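Local coordinates for protein putative Endoribonuclease L-PSP (Entamoeba histolytica, PDB 3M1X) that is of unknown function but belongs to the RutC (YjgF/YER057c/UK114) family and may act as a deaminase, at residues Ser30-Gln42 with Tyr51-Gly63. Sequence-based numbering, arbitrary orientation. Where two conformers were deposited one is given.
Sequences SPLAPEAVGAYSQ and YCSGQIGLDRKTG
E35 CB sits over the centre of one face of the R60 guanidinium, 3.6 Å above the plane. P31 O lies on the opposite face, offset toward the rim. At the edge, in plane, R60 NH1 donates to A33 O at 2.8 Å, nearly straight at 162°. Its bond to S30 O is weak. In one of its two conformers, the E35 carboxylate stacks on the guanidinium, planes 12° apart. The salt bridge there, E35 OE1 to R60 NH2 3.9 Å, is long and acts through charge alone. R60 reaches the carbonyls of S30 and A33 with CG anti to its backbone N (chi1 -179°) and a bend at chi2. S30 OG accepts from L32 N, an ST turn. Q42 NE2 donates to S30 O and P34 O; Q42 OE1 accepts from S30 N. The P34 ring packs against O and CB of L58 and against Q55 OE1. At the subunit interface S53 OG donates to S41 O at 2.6 Å and bonds R126 N of the second subunit. S53 N donates to Q42 O. A citrate, probably from the crystallisation liquor, adjoins Y40 and G54. Waters join Q55 NE2 to P34 O and Q42 O. The loop joining strands 25-28 and 43-46 touches strand 51-59 and the turn after it near P34 and Q42; its middle stands clear. Helix 70-87 packs on P34 and Q55, and strand 140-146 pairs with 51-59.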
loop_
_atom_site.group_PDB
_atom_site.type_symbol
_atom_site.label_atom_id
_atom_site.label_comp_id
_atom_site.label_asym_id
_atom_site.label_seq_id
_atom_site.Cartn_x
_atom_site.Cartn_y
_atom_site.Cartn_z
ATOM N N SER A 30 18.387 12.038 0.626
ATOM C CA SER A 30 18.878 12.890 -0.425
ATOM C C SER A 30 18.732 14.355 -0.061
ATOM O O SER A 30 17.667 14.809 0.351
ATOM C CB SER A 30 18.010 12.673 -1.647
ATOM O OG SER A 30 18.285 13.639 -2.655
ATOM N N PRO A 31 19.739 15.181 -0.404
ATOM C CA PRO A 31 19.633 16.618 -0.156
ATOM C C PRO A 31 18.814 17.290 -1.200
ATOM O O PRO A 31 18.555 18.508 -1.129
ATOM C CB PRO A 31 21.076 17.101 -0.276
ATOM C CG PRO A 31 21.708 16.154 -1.266
ATOM C CD PRO A 31 21.067 14.796 -0.915
ATOM N N LEU A 32 18.377 16.560 -2.220
ATOM C CA LEU A 32 17.634 17.094 -3.357
ATOM C C LEU A 32 16.120 16.925 -3.200
ATOM O O LEU A 32 15.337 17.689 -3.728
ATOM C CB LEU A 32 18.087 16.505 -4.671
ATOM C CG LEU A 32 19.550 16.603 -4.938
ATOM C CD1 LEU A 32 19.899 15.905 -6.286
ATOM C CD2 LEU A 32 20.102 18.001 -4.956
ATOM N N ALA A 33 15.705 15.869 -2.507
ATOM C CA ALA A 33 14.313 15.522 -2.240
ATOM C C ALA A 33 13.889 16.291 -1.015
ATOM O O ALA A 33 14.713 16.774 -0.241
ATOM C CB ALA A 33 14.154 14.031 -2.084
ATOM N N PRO A 34 12.597 16.384 -0.744
ATOM C CA PRO A 34 12.108 17.068 0.443
ATOM C C PRO A 34 12.723 16.507 1.685
ATOM O O PRO A 34 12.952 15.284 1.854
ATOM C CB PRO A 34 10.565 16.840 0.395
ATOM C CG PRO A 34 10.277 16.744 -1.054
ATOM C CD PRO A 34 11.446 15.954 -1.583
ATOM N N GLU A 35 12.992 17.369 2.670
ATOM C CA GLU A 35 13.708 16.866 3.867
ATOM C C GLU A 35 12.743 16.030 4.682
ATOM O O GLU A 35 11.540 16.237 4.698
ATOM C CB GLU A 35 14.334 17.920 4.796
ATOM C CG GLU A 35 15.313 17.371 5.890
ATOM C CD GLU A 35 16.247 18.360 6.593
ATOM O OE1 GLU A 35 16.083 19.651 6.591
ATOM O OE2 GLU A 35 17.206 17.728 7.163
ATOM N N ALA A 36 13.305 15.070 5.343
ATOM C CA ALA A 36 12.500 14.180 6.202
ATOM C C ALA A 36 12.796 14.633 7.572
ATOM O O ALA A 36 13.835 14.254 8.144
ATOM C CB ALA A 36 12.845 12.689 5.962
ATOM N N VAL A 37 12.126 15.498 8.266
ATOM C CA VAL A 37 12.697 15.962 9.618
ATOM C C VAL A 37 11.846 15.487 10.818
ATOM O O VAL A 37 12.148 15.801 12.006
ATOM C CB VAL A 37 12.883 17.569 9.635
ATOM C CG1 VAL A 37 14.127 18.033 8.751
ATOM C CG2 VAL A 37 11.596 18.206 9.098
ATOM N N GLY A 38 10.850 14.658 10.571
ATOM C CA GLY A 38 9.854 14.210 11.452
ATOM C C GLY A 38 10.014 12.678 11.568
ATOM O O GLY A 38 11.109 12.181 11.770
ATOM N N ALA A 39 8.916 11.959 11.680
ATOM C CA ALA A 39 8.899 10.596 12.144
ATOM C C ALA A 39 9.143 9.560 11.040
ATOM O O ALA A 39 8.795 8.441 11.211
ATOM C CB ALA A 39 7.635 10.281 12.928
ATOM N N TYR A 40 9.722 9.951 9.945
ATOM C CA TYR A 40 9.904 9.066 8.797
ATOM C C TYR A 40 11.204 9.378 8.117
ATOM O O TYR A 40 11.832 10.415 8.315
ATOM C CB TYR A 40 8.724 9.212 7.829
ATOM C CG TYR A 40 8.554 10.625 7.320
ATOM C CD1 TYR A 40 9.228 11.045 6.180
ATOM C CD2 TYR A 40 7.823 11.581 7.983
ATOM C CE1 TYR A 40 9.168 12.365 5.755
ATOM C CE2 TYR A 40 7.821 12.914 7.587
ATOM C CZ TYR A 40 8.523 13.233 6.480
ATOM O OH TYR A 40 8.522 14.537 6.024
ATOM N N SER A 41 11.645 8.442 7.275
ATOM C CA SER A 41 12.743 8.593 6.371
ATOM C C SER A 41 12.289 8.663 4.942
ATOM O O SER A 41 11.246 8.086 4.630
ATOM C CB SER A 41 13.708 7.423 6.527
ATOM O OG SER A 41 14.224 7.314 7.806
ATOM N N GLN A 42 13.032 9.313 4.071
ATOM C CA GLN A 42 12.662 9.333 2.647
ATOM C C GLN A 42 12.501 7.946 2.095
ATOM O O GLN A 42 11.607 7.675 1.293
ATOM C CB GLN A 42 13.711 10.058 1.829
ATOM C CG GLN A 42 13.826 11.547 2.139
ATOM C CD GLN A 42 14.984 12.174 1.352
ATOM O OE1 GLN A 42 15.704 11.461 0.674
ATOM N NE2 GLN A 42 15.197 13.470 1.495
ATOM N N TYR A 51 12.482 0.825 -0.043
ATOM C CA TYR A 51 11.108 1.155 0.276
ATOM C C TYR A 51 11.012 2.640 0.412
ATOM O O TYR A 51 11.571 3.248 1.330
ATOM C CB TYR A 51 10.709 0.457 1.592
ATOM C CG TYR A 51 10.695 -1.038 1.497
ATOM C CD1 TYR A 51 9.529 -1.749 1.208
ATOM C CD2 TYR A 51 11.858 -1.780 1.652
ATOM C CE1 TYR A 51 9.602 -3.141 1.021
ATOM C CE2 TYR A 51 11.896 -3.130 1.488
ATOM C CZ TYR A 51 10.781 -3.803 1.178
ATOM O OH TYR A 51 10.767 -5.182 1.021
ATOM N N CYS A 52 10.356 3.294 -0.531
ATOM C CA CYS A 52 10.246 4.746 -0.604
ATOM C C CYS A 52 8.973 5.275 -0.012
ATOM O O CYS A 52 7.872 4.731 -0.297
ATOM C CB CYS A 52 10.348 5.230 -2.042
ATOM S SG CYS A 52 11.917 4.856 -2.869
ATOM N N SER A 53 9.086 6.282 0.824
ATOM C CA SER A 53 7.951 7.037 1.340
ATOM C C SER A 53 7.122 7.600 0.192
ATOM O O SER A 53 7.577 7.805 -0.920
ATOM C CB SER A 53 8.447 8.149 2.226
ATOM O OG SER A 53 8.974 7.576 3.400
ATOM N N GLY A 54 5.861 7.936 0.515
ATOM C CA GLY A 54 4.982 8.607 -0.409
ATOM C C GLY A 54 5.427 10.023 -0.606
ATOM O O GLY A 54 5.170 10.886 0.255
ATOM N N GLN A 55 5.994 10.333 -1.725
ATOM C CA GLN A 55 6.424 11.703 -2.071
ATOM C C GLN A 55 5.212 12.542 -2.407
ATOM O O GLN A 55 4.340 12.127 -3.132
ATOM C CB GLN A 55 7.354 11.688 -3.284
ATOM C CG GLN A 55 8.750 11.257 -2.957
ATOM C CD GLN A 55 9.432 12.193 -1.993
ATOM O OE1 GLN A 55 9.226 13.438 -2.077
ATOM N NE2 GLN A 55 10.236 11.661 -1.119
ATOM N N ILE A 56 5.237 13.766 -1.843
ATOM C CA ILE A 56 4.341 14.826 -2.275
ATOM C C ILE A 56 5.160 15.876 -2.982
ATOM O O ILE A 56 6.378 15.844 -2.979
ATOM C CB ILE A 56 3.514 15.381 -1.074
ATOM C CG1 ILE A 56 4.372 15.895 0.053
ATOM C CG2 ILE A 56 2.478 14.326 -0.602
ATOM C CD1 ILE A 56 3.626 16.747 1.092
ATOM N N GLY A 57 4.489 16.812 -3.626
ATOM C CA GLY A 57 5.149 17.691 -4.598
ATOM C C GLY A 57 5.804 18.904 -4.036
ATOM O O GLY A 57 5.676 19.986 -4.632
ATOM N N LEU A 58 6.484 18.747 -2.918
ATOM C CA LEU A 58 7.313 19.782 -2.303
ATOM C C LEU A 58 8.613 19.896 -3.050
ATOM O O LEU A 58 9.195 18.929 -3.490
ATOM C CB LEU A 58 7.547 19.465 -0.868
ATOM C CG LEU A 58 6.327 19.439 0.039
ATOM C CD1 LEU A 58 6.698 19.105 1.456
ATOM C CD2 LEU A 58 5.461 20.731 0.072
ATOM N N ASP A 59 9.108 21.145 -3.157
ATOM C CA ASP A 59 10.420 21.464 -3.669
ATOM C C ASP A 59 11.298 21.667 -2.485
ATOM O O ASP A 59 11.119 22.622 -1.679
ATOM C CB ASP A 59 10.310 22.699 -4.551
ATOM C CG ASP A 59 11.628 23.131 -5.168
ATOM O OD1 ASP A 59 12.688 22.629 -4.791
ATOM O OD2 ASP A 59 11.495 23.972 -6.123
ATOM N N ARG A 60 12.327 20.866 -2.317
ATOM C CA ARG A 60 13.301 21.002 -1.217
ATOM C C ARG A 60 13.850 22.414 -1.124
ATOM O O ARG A 60 14.122 22.894 -0.001
ATOM C CB ARG A 60 14.417 20.053 -1.411
ATOM C CG ARG A 60 15.530 20.059 -0.302
ATOM C CD ARG A 60 15.054 19.736 1.069
ATOM N NE ARG A 60 16.152 19.637 2.032
ATOM C CZ ARG A 60 16.845 18.574 2.310
ATOM N NH1 ARG A 60 16.553 17.399 1.765
ATOM N NH2 ARG A 60 17.783 18.602 3.237
ATOM N N LYS A 61 14.029 23.088 -2.244
ATOM C CA LYS A 61 14.601 24.457 -2.152
ATOM C C LYS A 61 13.727 25.410 -1.388
ATOM O O LYS A 61 14.269 26.358 -0.787
ATOM C CB LYS A 61 14.886 24.910 -3.536
ATOM C CG LYS A 61 15.994 24.070 -4.231
ATOM C CD LYS A 61 16.452 24.558 -5.574
ATOM C CE LYS A 61 17.652 23.605 -6.064
ATOM N NZ LYS A 61 18.271 23.810 -7.488
ATOM N N THR A 62 12.398 25.261 -1.428
ATOM C CA THR A 62 11.454 26.197 -0.803
ATOM C C THR A 62 10.737 25.654 0.397
ATOM O O THR A 62 10.169 26.421 1.189
ATOM C CB THR A 62 10.383 26.641 -1.798
ATOM O OG1 THR A 62 9.584 25.541 -2.182
ATOM C CG2 THR A 62 10.933 27.278 -3.047
ATOM N N GLY A 63 10.707 24.334 0.534
ATOM C CA GLY A 63 9.802 23.691 1.452
ATOM C C GLY A 63 8.323 23.866 1.208
ATOM O O GLY A 63 7.505 23.405 2.064
HETATM O O HOH W 1 18.508 15.471 3.454
HETATM O O HOH W 2 12.660 18.500 -3.929
HETATM O O HOH W 3 11.402 13.341 0.869
HETATM O O HOH W 4 10.320 8.755 -1.044
#